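Long-range contact in N5-carboxyaminoimidazole ribonucleotide synthetase (Bacillus anthracis, PDB 3QFF), which probably carboxylates aminoimidazole ribonucleotide with bicarbonate at the expense of ATP, yielding N5-carboxyaminoimidazole ribonucleotide for purine synthesis: residues 202-213 with 301-312. Numbering follows the deposited sequence.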
loop_
_atom_site.group_PDB
_atom_site.type_symbol
_atom_site.label_atom_id
_atom_site.label_comp_id
_atom_site.label_asym_id
_atom_site.label_seq_id
_atom_site.Cartn_x
_atom_site.Cartn_y
_atom_site.Cartn_z
ATOM N N ILE A 202 -18.528 2.344 2.190
ATOM C CA ILE A 202 -17.846 2.630 3.443
ATOM C C ILE A 202 -18.611 3.702 4.180
ATOM O O ILE A 202 -18.964 4.717 3.578
ATOM C CB ILE A 202 -16.426 3.208 3.200
ATOM C CG1 ILE A 202 -15.641 2.386 2.169
ATOM C CG2 ILE A 202 -15.661 3.388 4.560
ATOM C CD1 ILE A 202 -15.362 0.926 2.572
ATOM N N ARG A 203 -18.846 3.496 5.471
ATOM C CA ARG A 203 -19.494 4.522 6.297
ATOM C C ARG A 203 -18.744 4.650 7.607
ATOM O O ARG A 203 -18.567 3.663 8.324
ATOM C CB ARG A 203 -20.974 4.195 6.550
ATOM C CG ARG A 203 -21.734 5.328 7.226
ATOM C CD ARG A 203 -23.259 5.173 7.116
ATOM N NE ARG A 203 -23.958 6.179 7.928
ATOM C CZ ARG A 203 -24.184 6.084 9.239
ATOM N NH1 ARG A 203 -23.772 5.033 9.924
ATOM N NH2 ARG A 203 -24.832 7.058 9.874
ATOM N N SER A 204 -18.284 5.855 7.909
ATOM C CA SER A 204 -17.490 6.072 9.121
ATOM C C SER A 204 -18.360 6.175 10.377
ATOM O O SER A 204 -19.579 6.321 10.292
ATOM C CB SER A 204 -16.597 7.314 8.983
ATOM O OG SER A 204 -17.318 8.511 9.256
ATOM N N VAL A 205 -17.703 6.112 11.537
ATOM C CA VAL A 205 -18.346 6.270 12.836
ATOM C C VAL A 205 -19.218 7.538 12.853
ATOM O O VAL A 205 -20.354 7.508 13.348
ATOM C CB VAL A 205 -17.273 6.323 13.978
ATOM C CG1 VAL A 205 -17.891 6.746 15.310
ATOM C CG2 VAL A 205 -16.607 4.987 14.139
ATOM N N SER A 206 -18.712 8.628 12.276
ATOM C CA SER A 206 -19.449 9.894 12.255
ATOM C C SER A 206 -20.493 10.011 11.129
ATOM O O SER A 206 -21.169 11.032 11.024
ATOM C CB SER A 206 -18.485 11.084 12.205
ATOM O OG SER A 206 -17.756 11.107 10.987
ATOM N N GLY A 207 -20.614 8.977 10.295
ATOM C CA GLY A 207 -21.600 8.964 9.215
ATOM C C GLY A 207 -21.159 9.457 7.837
ATOM O O GLY A 207 -21.983 9.534 6.937
ATOM N N GLU A 208 -19.876 9.784 7.656
ATOM C CA GLU A 208 -19.360 10.048 6.300
ATOM C C GLU A 208 -19.436 8.765 5.465
ATOM O O GLU A 208 -19.110 7.693 5.963
ATOM C CB GLU A 208 -17.921 10.561 6.333
ATOM C CG GLU A 208 -17.448 11.084 4.992
ATOM C CD GLU A 208 -15.983 11.445 4.982
ATOM O OE1 GLU A 208 -15.532 11.979 3.953
ATOM O OE2 GLU A 208 -15.279 11.191 5.990
ATOM N N THR A 209 -19.881 8.876 4.212
ATOM C CA THR A 209 -20.044 7.703 3.342
ATOM C C THR A 209 -19.213 7.848 2.075
ATOM O O THR A 209 -19.054 8.951 1.543
ATOM C CB THR A 209 -21.559 7.448 2.998
ATOM O OG1 THR A 209 -22.275 7.228 4.218
ATOM C CG2 THR A 209 -21.738 6.212 2.141
ATOM N N LYS A 210 -18.660 6.731 1.602
ATOM C CA LYS A 210 -18.010 6.684 0.296
ATOM C C LYS A 210 -18.416 5.385 -0.351
ATOM O O LYS A 210 -18.589 4.379 0.334
ATOM C CB LYS A 210 -16.480 6.739 0.404
ATOM C CG LYS A 210 -15.874 8.048 0.918
ATOM C CD LYS A 210 -15.910 9.185 -0.099
ATOM C CE LYS A 210 -15.517 10.464 0.619
ATOM N NZ LYS A 210 -15.688 11.659 -0.216
ATOM N N VAL A 211 -18.547 5.402 -1.675
ATOM C CA VAL A 211 -18.882 4.204 -2.430
ATOM C C VAL A 211 -17.801 3.973 -3.489
ATOM O O VAL A 211 -17.340 4.917 -4.162
ATOM C CB VAL A 211 -20.275 4.310 -3.088
ATOM C CG1 VAL A 211 -20.748 2.953 -3.599
ATOM C CG2 VAL A 211 -21.283 4.854 -2.087
ATOM N N PHE A 212 -17.374 2.730 -3.607
ATOM C CA PHE A 212 -16.441 2.339 -4.653
ATOM C C PHE A 212 -17.177 2.056 -5.962
ATOM O O PHE A 212 -18.398 1.885 -5.955
ATOM C CB PHE A 212 -15.645 1.113 -4.218
ATOM C CG PHE A 212 -14.529 1.437 -3.292
ATOM C CD1 PHE A 212 -14.675 1.234 -1.912
ATOM C CD2 PHE A 212 -13.342 1.966 -3.782
ATOM C CE1 PHE A 212 -13.620 1.527 -1.037
ATOM C CE2 PHE A 212 -12.278 2.262 -2.910
ATOM C CZ PHE A 212 -12.417 2.040 -1.542
ATOM N N PRO A 213 -16.442 2.030 -7.087
ATOM C CA PRO A 213 -17.102 1.784 -8.382
ATOM C C PRO A 213 -17.665 0.368 -8.459
ATOM O O PRO A 213 -17.162 -0.538 -7.776
ATOM C CB PRO A 213 -15.972 1.954 -9.421
ATOM C CG PRO A 213 -14.823 2.576 -8.694
ATOM C CD PRO A 213 -14.999 2.294 -7.222
ATOM N N ALA A 301 -12.590 4.396 8.599
ATOM C CA ALA A 301 -13.988 4.344 9.016
ATOM C C ALA A 301 -14.159 4.002 10.501
ATOM O O ALA A 301 -14.927 4.665 11.213
ATOM C CB ALA A 301 -14.794 3.339 8.146
ATOM N N ILE A 302 -13.461 2.967 10.960
ATOM C CA ILE A 302 -13.611 2.537 12.349
ATOM C C ILE A 302 -12.883 3.471 13.330
ATOM O O ILE A 302 -13.286 3.591 14.488
ATOM C CB ILE A 302 -13.196 1.062 12.571
ATOM C CG1 ILE A 302 -11.695 0.879 12.345
ATOM C CG2 ILE A 302 -14.068 0.115 11.691
ATOM C CD1 ILE A 302 -11.152 -0.473 12.801
ATOM N N CYS A 303 -11.807 4.103 12.866
ATOM C CA CYS A 303 -11.045 5.035 13.690
ATOM C C CYS A 303 -11.635 6.443 13.629
ATOM O O CYS A 303 -11.186 7.337 14.353
ATOM C CB CYS A 303 -9.569 5.078 13.263
ATOM S SG CYS A 303 -8.636 3.555 13.564
ATOM N N ASN A 304 -12.640 6.630 12.766
ATOM C CA ASN A 304 -13.308 7.921 12.567
ATOM C C ASN A 304 -12.355 9.005 12.049
ATOM O O ASN A 304 -12.365 10.147 12.505
ATOM C CB ASN A 304 -14.054 8.359 13.845
ATOM C CG ASN A 304 -15.150 9.387 13.574
ATOM O OD1 ASN A 304 -15.667 9.487 12.457
ATOM N ND2 ASN A 304 -15.514 10.156 14.607
ATOM N N LEU A 305 -11.505 8.630 11.101
ATOM C CA LEU A 305 -10.719 9.607 10.349
ATOM C C LEU A 305 -11.505 10.000 9.101
ATOM O O LEU A 305 -12.444 9.291 8.703
ATOM C CB LEU A 305 -9.367 9.010 9.952
ATOM C CG LEU A 305 -8.568 8.295 11.047
ATOM C CD1 LEU A 305 -7.342 7.657 10.435
ATOM C CD2 LEU A 305 -8.175 9.267 12.183
ATOM N N PRO A 306 -11.149 11.127 8.474
ATOM C CA PRO A 306 -11.825 11.437 7.210
ATOM C C PRO A 306 -11.614 10.302 6.199
ATOM O O PRO A 306 -10.524 9.711 6.142
ATOM C CB PRO A 306 -11.097 12.693 6.737
ATOM C CG PRO A 306 -10.590 13.327 8.001
ATOM C CD PRO A 306 -10.111 12.135 8.788
ATOM N N LEU A 307 -12.649 9.993 5.423
ATOM C CA LEU A 307 -12.538 8.934 4.435
ATOM C C LEU A 307 -11.729 9.424 3.235
ATOM O O LEU A 307 -11.747 10.603 2.921
ATOM C CB LEU A 307 -13.923 8.423 4.016
ATOM C CG LEU A 307 -14.789 7.822 5.135
ATOM C CD1 LEU A 307 -16.141 7.329 4.585
ATOM C CD2 LEU A 307 -14.065 6.688 5.909
ATOM N N GLY A 308 -11.006 8.522 2.581
ATOM C CA GLY A 308 -10.303 8.895 1.356
ATOM C C GLY A 308 -11.199 8.813 0.131
ATOM O O GLY A 308 -12.325 8.334 0.210
ATOM N N GLU A 309 -10.703 9.282 -1.002
ATOM C CA GLU A 309 -11.476 9.216 -2.251
ATOM C C GLU A 309 -11.523 7.806 -2.843
ATOM O O GLU A 309 -10.627 6.995 -2.600
ATOM C CB GLU A 309 -10.972 10.260 -3.265
ATOM C CG GLU A 309 -10.981 11.706 -2.711
ATOM C CD GLU A 309 -12.326 12.104 -2.072
ATOM O OE1 GLU A 309 -13.385 11.781 -2.645
ATOM O OE2 GLU A 309 -12.329 12.750 -0.999
ATOM N N THR A 310 -12.570 7.511 -3.610
ATOM C CA THR A 310 -12.750 6.163 -4.168
ATOM C C THR A 310 -12.678 6.116 -5.690
ATOM O O THR A 310 -13.077 5.114 -6.307
ATOM C CB THR A 310 -14.090 5.568 -3.764
ATOM O OG1 THR A 310 -15.128 6.427 -4.240
ATOM C CG2 THR A 310 -14.177 5.422 -2.251
ATOM N N ASN A 311 -12.182 7.195 -6.288
ATOM C CA ASN A 311 -12.012 7.294 -7.731
ATOM C C ASN A 311 -11.238 6.134 -8.312
ATOM O O ASN A 311 -10.206 5.724 -7.759
ATOM C CB ASN A 311 -11.277 8.584 -8.082
ATOM C CG ASN A 311 -12.035 9.814 -7.643
ATOM O OD1 ASN A 311 -13.203 9.991 -7.995
ATOM N ND2 ASN A 311 -11.380 10.673 -6.870
ATOM N N LEU A 312 -11.737 5.619 -9.430
ATOM C CA LEU A 312 -11.026 4.623 -10.209
ATOM C C LEU A 312 -9.967 5.352 -11.039
ATOM O O LEU A 312 -10.304 6.165 -11.909
ATOM C CB LEU A 312 -11.975 3.846 -11.127
ATOM C CG LEU A 312 -11.287 2.676 -11.857
ATOM C CD1 LEU A 312 -10.926 1.542 -10.891
ATOM C CD2 LEU A 312 -12.116 2.156 -12.985
HETATM O O HOH W 1 -15.097 10.070 8.420
HETATM O O HOH W 2 -13.225 12.806 3.550
#
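L307 N donates to E208 OE2 at 2.9 Å in a nearly straight bond (168° at the hydrogen), coming from above the carboxylate plane. Glutamate suits this place because its extended chain, with CG anti to the backbone N (chi1 -169°), carries the carboxylate to the other segment. Two waters enlarge the grip: one joins E208 OE2 to L305 O and S204 OG, the other links E208 OE1 to L307 O. At the turn, V205 N bonds to A301 O at 3.1 Å, while S206 N reaches N304 OD1 only weakly. Farther along, T310 OG1 donates to V211 O across 2.7 Å, from well above the carbonyl plane.

The type I turn S204–G207 joins antiparallel strands 195-203 and 209-220 of the ATP-grasp domain into a hairpin, against which the chain runs after leaving helix 294-303. N304 is the C-prime residue of the Schellman motif ending that helix; asparagine, after glycine, most readily adopts positive phi, and its ND2 still bonds M7 O.

Among apolar contacts, L307 suits its buried site by splitting its branches: CD2 packs 3.9 Å from I202 CG2, and CD1 lies against the E208 backbone. T310 serves twice, since its methyl CG2 makes a CH-pi contact with F212, 3.8 Å from the ring centroid and almost on its normal. P213 CG meets L312 CB.

The salt bridge between the segments pairs K210 NZ with E309 OE1 at 3.3 Å, its hydrogen bond being weak; a bend at chi2 (-74°) sets K210 CG against L307 CB and runs the methylenes past G308 O. E309 N bonds to Y340 OH of the second subunit.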